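Local coordinates for protein plastocyanin (Adiantum capillus-veneris, PDB 1KDJ) that carries electrons between the cytochrome b6-f complex and P700 of photosystem I in the fern chloroplast, using a single bound copper ion, at residues A[17-23]-A[96-102]; A[24-30]-A[71-77]; A[36-42]-A[84-90]. One frame throughout, in Å; residues are numbered along the deposited sequence.

Interaction 1. Residues A[17-23]-A[96-102]; sequences DSITVSA and KGTLTVK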
loop_
_atom_site.group_PDB
_atom_site.type_symbol
_atom_site.label_atom_id
_atom_site.label_comp_id
_atom_site.label_asym_id
_atom_site.label_seq_id
_atom_site.Cartn_x
_atom_site.Cartn_y
_atom_site.Cartn_z
ATOM N N ASP A 17 1.331 0.094 10.176
ATOM C CA ASP A 17 2.227 -0.349 9.102
ATOM C C ASP A 17 2.271 -1.868 8.933
ATOM O O ASP A 17 3.170 -2.362 8.267
ATOM C CB ASP A 17 3.639 0.196 9.366
ATOM C CG ASP A 17 4.357 -0.273 10.623
ATOM O OD1 ASP A 17 3.839 -1.088 11.396
ATOM O OD2 ASP A 17 5.471 0.188 10.838
ATOM N N SER A 18 1.382 -2.600 9.617
ATOM C CA SER A 18 1.236 -4.061 9.509
ATOM C C SER A 18 -0.245 -4.321 9.626
ATOM O O SER A 18 -0.863 -3.835 10.588
ATOM C CB SER A 18 1.925 -4.795 10.636
ATOM O OG SER A 18 3.337 -4.748 10.460
ATOM N N ILE A 19 -0.860 -4.968 8.630
ATOM C CA ILE A 19 -2.296 -5.173 8.599
ATOM C C ILE A 19 -2.466 -6.636 8.225
ATOM O O ILE A 19 -1.625 -7.153 7.481
ATOM C CB ILE A 19 -3.120 -4.430 7.508
ATOM C CG1 ILE A 19 -2.286 -3.649 6.502
ATOM C CG2 ILE A 19 -4.133 -3.621 8.283
ATOM C CD1 ILE A 19 -1.441 -2.414 6.931
ATOM N N THR A 20 -3.477 -7.311 8.770
ATOM C CA THR A 20 -3.767 -8.684 8.407
ATOM C C THR A 20 -5.178 -8.675 7.890
ATOM O O THR A 20 -6.054 -8.077 8.523
ATOM C CB THR A 20 -3.650 -9.581 9.627
ATOM O OG1 THR A 20 -2.280 -9.605 10.011
ATOM C CG2 THR A 20 -4.170 -10.988 9.332
ATOM N N VAL A 21 -5.449 -9.296 6.741
ATOM C CA VAL A 21 -6.770 -9.260 6.141
ATOM C C VAL A 21 -7.078 -10.663 5.674
ATOM O O VAL A 21 -6.188 -11.505 5.608
ATOM C CB VAL A 21 -6.879 -8.318 4.882
ATOM C CG1 VAL A 21 -6.599 -6.888 5.359
ATOM C CG2 VAL A 21 -5.905 -8.716 3.743
ATOM N N SER A 22 -8.352 -10.866 5.399
ATOM C CA SER A 22 -8.875 -12.089 4.800
ATOM C C SER A 22 -8.731 -12.013 3.271
ATOM O O SER A 22 -8.753 -10.914 2.690
ATOM C CB SER A 22 -10.364 -12.230 5.162
ATOM O OG SER A 22 -10.619 -12.112 6.573
ATOM N N ALA A 23 -8.563 -13.142 2.581
ATOM C CA ALA A 23 -8.557 -13.169 1.117
ATOM C C ALA A 23 -9.666 -12.363 0.448
ATOM O O ALA A 23 -10.844 -12.497 0.771
ATOM C CB ALA A 23 -8.661 -14.622 0.653
ATOM N N LYS A 96 7.204 2.212 4.577
ATOM C CA LYS A 96 6.823 0.893 4.129
ATOM C C LYS A 96 5.909 0.232 5.166
ATOM O O LYS A 96 5.850 0.684 6.323
ATOM C CB LYS A 96 8.096 0.059 3.913
ATOM C CG LYS A 96 8.926 -0.281 5.144
ATOM C CD LYS A 96 10.066 -1.201 4.717
ATOM C CE LYS A 96 11.019 -1.573 5.872
ATOM N NZ LYS A 96 10.400 -2.443 6.858
ATOM N N GLY A 97 5.168 -0.789 4.732
ATOM C CA GLY A 97 4.286 -1.545 5.604
ATOM C C GLY A 97 4.219 -2.994 5.117
ATOM O O GLY A 97 4.796 -3.311 4.064
ATOM N N THR A 98 3.585 -3.883 5.886
ATOM C CA THR A 98 3.377 -5.279 5.484
ATOM C C THR A 98 1.882 -5.606 5.483
ATOM O O THR A 98 1.096 -5.077 6.281
ATOM C CB THR A 98 4.114 -6.290 6.422
ATOM O OG1 THR A 98 3.627 -6.068 7.730
ATOM C CG2 THR A 98 5.615 -6.147 6.407
ATOM N N LEU A 99 1.442 -6.439 4.545
ATOM C CA LEU A 99 0.068 -6.869 4.427
ATOM C C LEU A 99 0.161 -8.402 4.551
ATOM O O LEU A 99 0.903 -9.016 3.770
ATOM C CB LEU A 99 -0.500 -6.540 3.060
ATOM C CG LEU A 99 -1.984 -6.270 2.718
ATOM C CD1 LEU A 99 -2.366 -7.072 1.480
ATOM C CD2 LEU A 99 -2.878 -6.599 3.884
ATOM N N THR A 100 -0.515 -9.019 5.532
ATOM C CA THR A 100 -0.593 -10.469 5.664
ATOM C C THR A 100 -1.980 -10.832 5.180
ATOM O O THR A 100 -2.978 -10.275 5.664
ATOM C CB THR A 100 -0.432 -10.914 7.128
ATOM O OG1 THR A 100 0.915 -10.618 7.439
ATOM C CG2 THR A 100 -0.742 -12.399 7.384
ATOM N N VAL A 101 -2.089 -11.731 4.186
ATOM C CA VAL A 101 -3.382 -12.182 3.682
ATOM C C VAL A 101 -3.574 -13.604 4.252
ATOM O O VAL A 101 -2.646 -14.430 4.149
ATOM C CB VAL A 101 -3.363 -12.195 2.134
ATOM C CG1 VAL A 101 -4.725 -12.573 1.608
ATOM C CG2 VAL A 101 -3.026 -10.795 1.602
ATOM N N LYS A 102 -4.692 -13.821 4.946
ATOM C CA LYS A 102 -4.998 -15.118 5.544
ATOM C C LYS A 102 -5.883 -15.862 4.574
ATOM O O LYS A 102 -5.508 -16.988 4.263
ATOM C CB LYS A 102 -5.808 -15.069 6.857
ATOM C CG LYS A 102 -5.214 -14.456 8.113
ATOM C CD LYS A 102 -3.706 -14.683 8.333
ATOM C CE LYS A 102 -3.219 -16.114 8.389
ATOM N NZ LYS A 102 -1.777 -16.162 8.544
ATOM O OXT LYS A 102 -6.911 -15.314 4.139
HETATM O O HOH W 1 1.313 -7.929 8.152
#
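Asp17 O opens the pairing by accepting Thr98 N at 2.9 Å, and further backbone bonds follow: Ile19 N to Thr98 O (3.1 Å), Thr100 N to Ile19 O (2.9 Å), Val21 N to Thr100 O (2.9 Å) and Lys102 N to Val21 O (2.8 Å). Ile19 and Val21 each bond to two residues two apart on 96-102, the signature of parallel strands. The C-terminal carboxylate extends the series, Lys102 OXT taking Ala23 N at 3.1 Å. In the cupredoxin beta-sandwich this pairing joins edge strand 18-21 to strand 96-101, whose other side bonds to 81-86. Ser18, Thr20, Thr98 and Thr100 suit the solvent side, where a water bridges Thr98 OG1 (3.0 Å) and Thr100 OG1 (2.8 Å) and donates to Ile19 O (3.1 Å). Ser18 OG lies 3.0 Å from Thr98 OG1, its proton also within reach of Asp17 O. Ile19, Val21, Leu99 and Val101 suit the apolar interior; Val21 CG2 meets Leu99 CD2 at 3.7 Å, and both reach Val27 of the facing sheet.

Interaction 2. Residues A[24-30]-A[71-77]; sequences GEAVEFT and PSFKAKV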
loop_
_atom_site.group_PDB
_atom_site.type_symbol
_atom_site.label_atom_id
_atom_site.label_comp_id
_atom_site.label_asym_id
_atom_site.label_seq_id
_atom_site.Cartn_x
_atom_site.Cartn_y
_atom_site.Cartn_z
ATOM N N GLY A 24 -9.313 -11.414 -0.427
ATOM C CA GLY A 24 -10.341 -10.635 -1.121
ATOM C C GLY A 24 -10.934 -9.492 -0.281
ATOM O O GLY A 24 -11.803 -8.757 -0.768
ATOM N N GLU A 25 -10.501 -9.285 0.979
ATOM C CA GLU A 25 -10.958 -8.121 1.741
ATOM C C GLU A 25 -10.258 -6.891 1.152
ATOM O O GLU A 25 -9.053 -6.894 0.948
ATOM C CB GLU A 25 -10.592 -8.285 3.231
ATOM C CG GLU A 25 -10.895 -7.068 4.128
ATOM C CD GLU A 25 -10.475 -7.170 5.597
ATOM O OE1 GLU A 25 -10.129 -8.246 6.079
ATOM O OE2 GLU A 25 -10.489 -6.145 6.276
ATOM N N ALA A 26 -10.965 -5.844 0.805
ATOM C CA ALA A 26 -10.334 -4.615 0.363
ATOM C C ALA A 26 -9.517 -3.906 1.479
ATOM O O ALA A 26 -9.825 -3.899 2.692
ATOM C CB ALA A 26 -11.434 -3.702 -0.149
ATOM N N VAL A 27 -8.342 -3.402 1.123
ATOM C CA VAL A 27 -7.551 -2.574 2.013
ATOM C C VAL A 27 -7.710 -1.177 1.410
ATOM O O VAL A 27 -7.386 -0.971 0.236
ATOM C CB VAL A 27 -6.107 -3.001 1.999
ATOM C CG1 VAL A 27 -5.310 -2.178 2.992
ATOM C CG2 VAL A 27 -6.010 -4.456 2.435
ATOM N N GLU A 28 -8.317 -0.244 2.146
ATOM C CA GLU A 28 -8.512 1.106 1.660
ATOM C C GLU A 28 -7.442 1.969 2.308
ATOM O O GLU A 28 -7.341 2.029 3.538
ATOM C CB GLU A 28 -9.863 1.614 2.054
ATOM C CG GLU A 28 -10.216 2.894 1.320
ATOM C CD GLU A 28 -11.475 3.541 1.880
ATOM O OE1 GLU A 28 -12.522 2.871 1.932
ATOM O OE2 GLU A 28 -11.406 4.712 2.284
ATOM N N PHE A 29 -6.584 2.579 1.505
ATOM C CA PHE A 29 -5.535 3.473 1.975
ATOM C C PHE A 29 -6.101 4.882 1.822
ATOM O O PHE A 29 -6.690 5.201 0.795
ATOM C CB PHE A 29 -4.311 3.298 1.120
ATOM C CG PHE A 29 -3.625 1.954 1.218
ATOM C CD1 PHE A 29 -2.651 1.748 2.163
ATOM C CD2 PHE A 29 -3.940 0.957 0.321
ATOM C CE1 PHE A 29 -1.960 0.560 2.244
ATOM C CE2 PHE A 29 -3.248 -0.234 0.417
ATOM C CZ PHE A 29 -2.267 -0.444 1.358
ATOM N N THR A 30 -6.040 5.724 2.850
ATOM C CA THR A 30 -6.610 7.060 2.813
ATOM C C THR A 30 -5.548 8.026 3.279
ATOM O O THR A 30 -4.876 7.825 4.294
ATOM C CB THR A 30 -7.796 7.212 3.740
ATOM O OG1 THR A 30 -8.734 6.207 3.357
ATOM C CG2 THR A 30 -8.442 8.588 3.642
ATOM N N PRO A 71 -8.080 11.175 -2.647
ATOM C CA PRO A 71 -7.614 10.862 -1.296
ATOM C C PRO A 71 -7.486 9.379 -0.969
ATOM O O PRO A 71 -6.796 9.065 0.001
ATOM C CB PRO A 71 -8.587 11.578 -0.401
ATOM C CG PRO A 71 -9.888 11.433 -1.169
ATOM C CD PRO A 71 -9.471 11.621 -2.628
ATOM N N SER A 72 -8.111 8.450 -1.693
ATOM C CA SER A 72 -7.959 7.060 -1.355
ATOM C C SER A 72 -7.616 6.138 -2.525
ATOM O O SER A 72 -7.736 6.518 -3.697
ATOM C CB SER A 72 -9.245 6.652 -0.642
ATOM O OG SER A 72 -10.344 7.293 -1.250
ATOM N N PHE A 73 -7.109 4.943 -2.182
ATOM C CA PHE A 73 -6.744 3.880 -3.109
ATOM C C PHE A 73 -7.172 2.570 -2.459
ATOM O O PHE A 73 -6.854 2.336 -1.298
ATOM C CB PHE A 73 -5.256 3.831 -3.310
ATOM C CG PHE A 73 -4.788 2.694 -4.204
ATOM C CD1 PHE A 73 -5.264 2.608 -5.503
ATOM C CD2 PHE A 73 -3.902 1.770 -3.702
ATOM C CE1 PHE A 73 -4.846 1.579 -6.314
ATOM C CE2 PHE A 73 -3.490 0.750 -4.523
ATOM C CZ PHE A 73 -3.961 0.658 -5.814
ATOM N N LYS A 74 -7.786 1.664 -3.212
ATOM C CA LYS A 74 -8.289 0.397 -2.685
ATOM C C LYS A 74 -7.577 -0.764 -3.384
ATOM O O LYS A 74 -7.506 -0.766 -4.628
ATOM C CB LYS A 74 -9.778 0.405 -2.940
ATOM C CG LYS A 74 -10.571 -0.643 -2.199
ATOM C CD LYS A 74 -12.036 -0.216 -2.191
ATOM C CE LYS A 74 -12.203 1.043 -1.324
ATOM N NZ LYS A 74 -13.576 1.189 -0.854
ATOM N N ALA A 75 -6.994 -1.681 -2.615
ATOM C CA ALA A 75 -6.259 -2.824 -3.140
ATOM C C ALA A 75 -6.903 -4.137 -2.632
ATOM O O ALA A 75 -7.384 -4.174 -1.485
ATOM C CB ALA A 75 -4.829 -2.801 -2.656
ATOM N N LYS A 76 -6.969 -5.206 -3.448
ATOM C CA LYS A 76 -7.494 -6.524 -3.055
ATOM C C LYS A 76 -6.459 -7.556 -3.471
ATOM O O LYS A 76 -5.993 -7.538 -4.620
ATOM C CB LYS A 76 -8.786 -6.860 -3.775
ATOM C CG LYS A 76 -10.030 -6.266 -3.196
ATOM C CD LYS A 76 -11.064 -6.340 -4.276
ATOM C CE LYS A 76 -12.465 -6.399 -3.702
ATOM N NZ LYS A 76 -12.737 -7.763 -3.274
ATOM N N VAL A 77 -5.996 -8.394 -2.554
ATOM C CA VAL A 77 -5.060 -9.463 -2.823
ATOM C C VAL A 77 -5.729 -10.744 -2.246
ATOM O O VAL A 77 -6.240 -10.827 -1.101
ATOM C CB VAL A 77 -3.713 -9.192 -2.139
ATOM C CG1 VAL A 77 -2.771 -10.362 -2.426
ATOM C CG2 VAL A 77 -3.073 -7.889 -2.662
HETATM O O HOH W 2 -6.810 -8.086 0.252
#
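Strands 27-30 and 72-75 run antiparallel at the edge of one sheet of the cupredoxin beta-sandwich. Gly24 begins the contact: its positive phi (80°) suits a residue without CB, its N donates to Val77 O (3.2 Å), and its O accepts Lys76 NZ (2.9 Å), a position the long lysine chain can reach. At Glu25 the backbones are bridged by a water that donates to Glu25 O (2.6 Å) and accepts from Val77 N (2.9 Å), while the carboxylate turns to the amino terminus of Ala1. The small Ala26 lets the aliphatic part of Lys74 lie against it, CB to CG 3.8 Å. Val27 and Ala75 form a hydrogen-bonded pair, Val27 N to Ala75 O 2.9 Å and Ala75 N to Val27 O 3.0 Å, with Val27 turned into the core. Glu28, on the outer face, makes a long salt bridge from OE1 to Lys74 NZ (3.4 Å), opposite charges suiting a non-hydrogen-bonded pair beside solvent. Phe29 fills the interior, its ring edge near Ala75 CB, and packs edge-to-face with Phe85 of the other sheet. Its backbone closes a second hydrogen-bonded pair: Phe29 N to Phe73 O 2.8 Å, Phe73 N to Phe29 O 3.0 Å.

Interaction 3. Residues A[36-42]-A[84-90]; sequences GHNIVFD and TFYCTPH. With CU (copper (II) ion), chain B.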
loop_
_atom_site.group_PDB
_atom_site.type_symbol
_atom_site.label_atom_id
_atom_site.label_comp_id
_atom_site.label_asym_id
_atom_site.label_seq_id
_atom_site.Cartn_x
_atom_site.Cartn_y
_atom_site.Cartn_z
ATOM N N GLY A 36 1.672 14.375 -0.362
ATOM C CA GLY A 36 1.165 13.326 -1.228
ATOM C C GLY A 36 2.016 12.099 -1.014
ATOM O O GLY A 36 3.195 12.093 -0.614
ATOM N N HIS A 37 1.415 10.937 -1.250
ATOM C CA HIS A 37 2.084 9.654 -1.022
ATOM C C HIS A 37 1.476 8.662 -1.991
ATOM O O HIS A 37 0.418 8.939 -2.543
ATOM C CB HIS A 37 1.819 9.076 0.385
ATOM C CG HIS A 37 2.369 9.901 1.543
ATOM N ND1 HIS A 37 3.655 9.798 1.823
ATOM C CD2 HIS A 37 1.681 10.705 2.418
ATOM C CE1 HIS A 37 3.808 10.545 2.912
ATOM N NE2 HIS A 37 2.642 11.061 3.242
ATOM N N ASN A 38 2.073 7.503 -2.178
ATOM C CA ASN A 38 1.329 6.475 -2.920
ATOM C C ASN A 38 1.641 5.096 -2.328
ATOM O O ASN A 38 2.334 4.999 -1.304
ATOM C CB ASN A 38 1.697 6.499 -4.441
ATOM C CG ASN A 38 3.084 6.071 -4.805
ATOM O OD1 ASN A 38 3.986 5.696 -4.065
ATOM N ND2 ASN A 38 3.349 6.213 -6.078
ATOM N N ILE A 39 1.167 4.018 -2.966
ATOM C CA ILE A 39 1.352 2.668 -2.435
ATOM C C ILE A 39 1.688 1.776 -3.621
ATOM O O ILE A 39 0.863 1.685 -4.529
ATOM C CB ILE A 39 0.055 2.067 -1.788
ATOM C CG1 ILE A 39 -0.460 2.961 -0.629
ATOM C CG2 ILE A 39 0.370 0.623 -1.294
ATOM C CD1 ILE A 39 -1.359 4.169 -1.016
ATOM N N VAL A 40 2.824 1.140 -3.534
ATOM C CA VAL A 40 3.299 0.200 -4.533
ATOM C C VAL A 40 3.751 -1.041 -3.791
ATOM O O VAL A 40 4.540 -0.961 -2.848
ATOM C CB VAL A 40 4.500 0.814 -5.347
ATOM C CG1 VAL A 40 5.041 -0.179 -6.369
ATOM C CG2 VAL A 40 4.018 2.035 -6.089
ATOM N N PHE A 41 3.309 -2.217 -4.274
ATOM C CA PHE A 41 3.709 -3.486 -3.690
ATOM C C PHE A 41 5.010 -3.984 -4.241
ATOM O O PHE A 41 5.243 -3.853 -5.433
ATOM C CB PHE A 41 2.624 -4.564 -3.928
ATOM C CG PHE A 41 1.498 -4.487 -2.897
ATOM C CD1 PHE A 41 1.648 -5.148 -1.691
ATOM C CD2 PHE A 41 0.386 -3.727 -3.136
ATOM C CE1 PHE A 41 0.668 -5.031 -0.727
ATOM C CE2 PHE A 41 -0.585 -3.617 -2.165
ATOM C CZ PHE A 41 -0.445 -4.265 -0.964
ATOM N N ASP A 42 5.880 -4.512 -3.403
ATOM C CA ASP A 42 7.076 -5.221 -3.812
ATOM C C ASP A 42 6.673 -6.575 -4.392
ATOM O O ASP A 42 5.784 -7.238 -3.846
ATOM C CB ASP A 42 7.955 -5.531 -2.660
ATOM C CG ASP A 42 9.319 -4.895 -2.691
ATOM O OD1 ASP A 42 9.920 -4.735 -3.759
ATOM O OD2 ASP A 42 9.787 -4.561 -1.610
ATOM N N THR A 84 5.177 -6.846 1.215
ATOM C CA THR A 84 5.593 -5.495 1.604
ATOM C C THR A 84 5.064 -4.480 0.600
ATOM O O THR A 84 4.932 -4.766 -0.600
ATOM C CB THR A 84 7.108 -5.445 1.659
ATOM O OG1 THR A 84 7.473 -6.278 2.740
ATOM C CG2 THR A 84 7.681 -4.045 1.922
ATOM N N PHE A 85 4.656 -3.299 1.076
ATOM C CA PHE A 85 4.297 -2.201 0.204
ATOM C C PHE A 85 5.081 -0.983 0.692
ATOM O O PHE A 85 5.543 -0.916 1.850
ATOM C CB PHE A 85 2.781 -1.909 0.219
ATOM C CG PHE A 85 2.115 -1.670 1.564
ATOM C CD1 PHE A 85 2.067 -0.390 2.078
ATOM C CD2 PHE A 85 1.579 -2.728 2.280
ATOM C CE1 PHE A 85 1.491 -0.170 3.313
ATOM C CE2 PHE A 85 1.006 -2.495 3.512
ATOM C CZ PHE A 85 0.963 -1.210 4.039
ATOM N N TYR A 86 5.278 -0.037 -0.224
ATOM C CA TYR A 86 6.075 1.144 0.078
ATOM C C TYR A 86 5.529 2.347 -0.657
ATOM O O TYR A 86 4.648 2.211 -1.516
ATOM C CB TYR A 86 7.548 0.890 -0.298
ATOM C CG TYR A 86 7.791 0.638 -1.774
ATOM C CD1 TYR A 86 8.026 1.713 -2.617
ATOM C CD2 TYR A 86 7.783 -0.664 -2.264
ATOM C CE1 TYR A 86 8.254 1.498 -3.960
ATOM C CE2 TYR A 86 8.017 -0.874 -3.615
ATOM C CZ TYR A 86 8.247 0.204 -4.440
ATOM O OH TYR A 86 8.458 0.007 -5.778
ATOM N N CYS A 87 5.988 3.534 -0.245
ATOM C CA CYS A 87 5.568 4.753 -0.907
ATOM C C CYS A 87 6.704 5.114 -1.853
ATOM O O CYS A 87 7.811 5.197 -1.334
ATOM C CB CYS A 87 5.390 5.875 0.125
ATOM S SG CYS A 87 5.142 7.467 -0.684
ATOM N N THR A 88 6.530 5.392 -3.139
ATOM C CA THR A 88 7.641 5.764 -4.011
ATOM C C THR A 88 8.432 7.030 -3.624
ATOM O O THR A 88 9.618 6.865 -3.375
ATOM C CB THR A 88 7.053 5.874 -5.428
ATOM O OG1 THR A 88 6.429 4.604 -5.713
ATOM C CG2 THR A 88 8.115 6.285 -6.458
ATOM N N PRO A 89 7.901 8.241 -3.422
ATOM C CA PRO A 89 8.693 9.397 -3.005
ATOM C C PRO A 89 9.516 9.143 -1.757
ATOM O O PRO A 89 10.684 9.515 -1.704
ATOM C CB PRO A 89 7.724 10.496 -2.768
ATOM C CG PRO A 89 6.440 10.143 -3.397
ATOM C CD PRO A 89 6.491 8.613 -3.499
ATOM N N HIS A 90 8.947 8.388 -0.765
ATOM C CA HIS A 90 9.582 8.324 0.556
ATOM C C HIS A 90 10.125 6.955 0.924
ATOM O O HIS A 90 10.409 6.655 2.091
ATOM C CB HIS A 90 8.557 8.828 1.611
ATOM C CG HIS A 90 7.980 10.229 1.332
ATOM N ND1 HIS A 90 6.712 10.375 1.002
ATOM C CD2 HIS A 90 8.624 11.437 1.377
ATOM C CE1 HIS A 90 6.500 11.661 0.815
ATOM N NE2 HIS A 90 7.654 12.266 1.053
HETATM CU CU CU B . 5.188 8.981 0.987
HETATM O O HOH W 3 7.615 -2.781 -6.634
HETATM O O HOH W 4 5.830 -8.258 -1.126
#
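This is the type 1 blue-copper site of a cupredoxin, built where a short antiparallel pairing of strands runs out into metal-binding loops. Thr84 begins the second segment by accepting Asp42 N on its O (3.0 Å), while a water joins Thr84 N (2.8 Å) to Asp42 O (2.9 Å). Phe85 points into the hydrophobic core, where an aromatic side chain fills space between the sheets: its CB lies over the face of the Phe41 ring, 4.0 Å from the centroid, and its ring edge is directed at that face in an offset edge-to-face pair. Tyr86 forms the hydrogen-bonded pair with Val40, Tyr86 N to Val40 O and Val40 N to Tyr86 O both 2.9 Å; Val40 CB sits over the face of the Tyr86 ring in a CH-pi contact, and Tyr86 OH hydrogen-bonds to Glu62. Cys87 supplies the thiolate, SG 2.3 Å from the copper, and the same sulfur accepts Asn38 N at 3.4 Å. Thr88 suits the turn, since both its N (2.7 Å) and its OG1 (3.1 Å) donate to Asn38 OD1, tying the two ligand loops together. Pro89 brings its ring to the Asn38 side chain. His90 stacks on Phe12, probably the pi-pi interaction that hinders protonation of an active-site histidine in this plastocyanin. Met95 completes the metal site, in which His90 ND1 lies 2.1 Å and His37 ND1 1.9 Å from the copper.

Overall arrangement
The three contacts share one sandwich. Interactions 1 and 3 belong to the same sheet at its two outermost strands, joined through neighbouring strands 81-86 and 96-101, with Gly97 N probably bonded to Phe85 O. Interaction 2 is an edge pairing of the facing sheet, and its inner side chains meet both others: Val27 packs on Val21 and Leu99, Phe29 on Phe85 and Ile39. Interactions 1 and 2 each divide into a polar, solvent-facing side and an apolar inner one; the polar side carries hydroxyls and a water in interaction 1 and a weak salt bridge in interaction 2. Interaction 3, nearest the chain's centre, alone adds metal coordination and a hydrogen bond to sulfur.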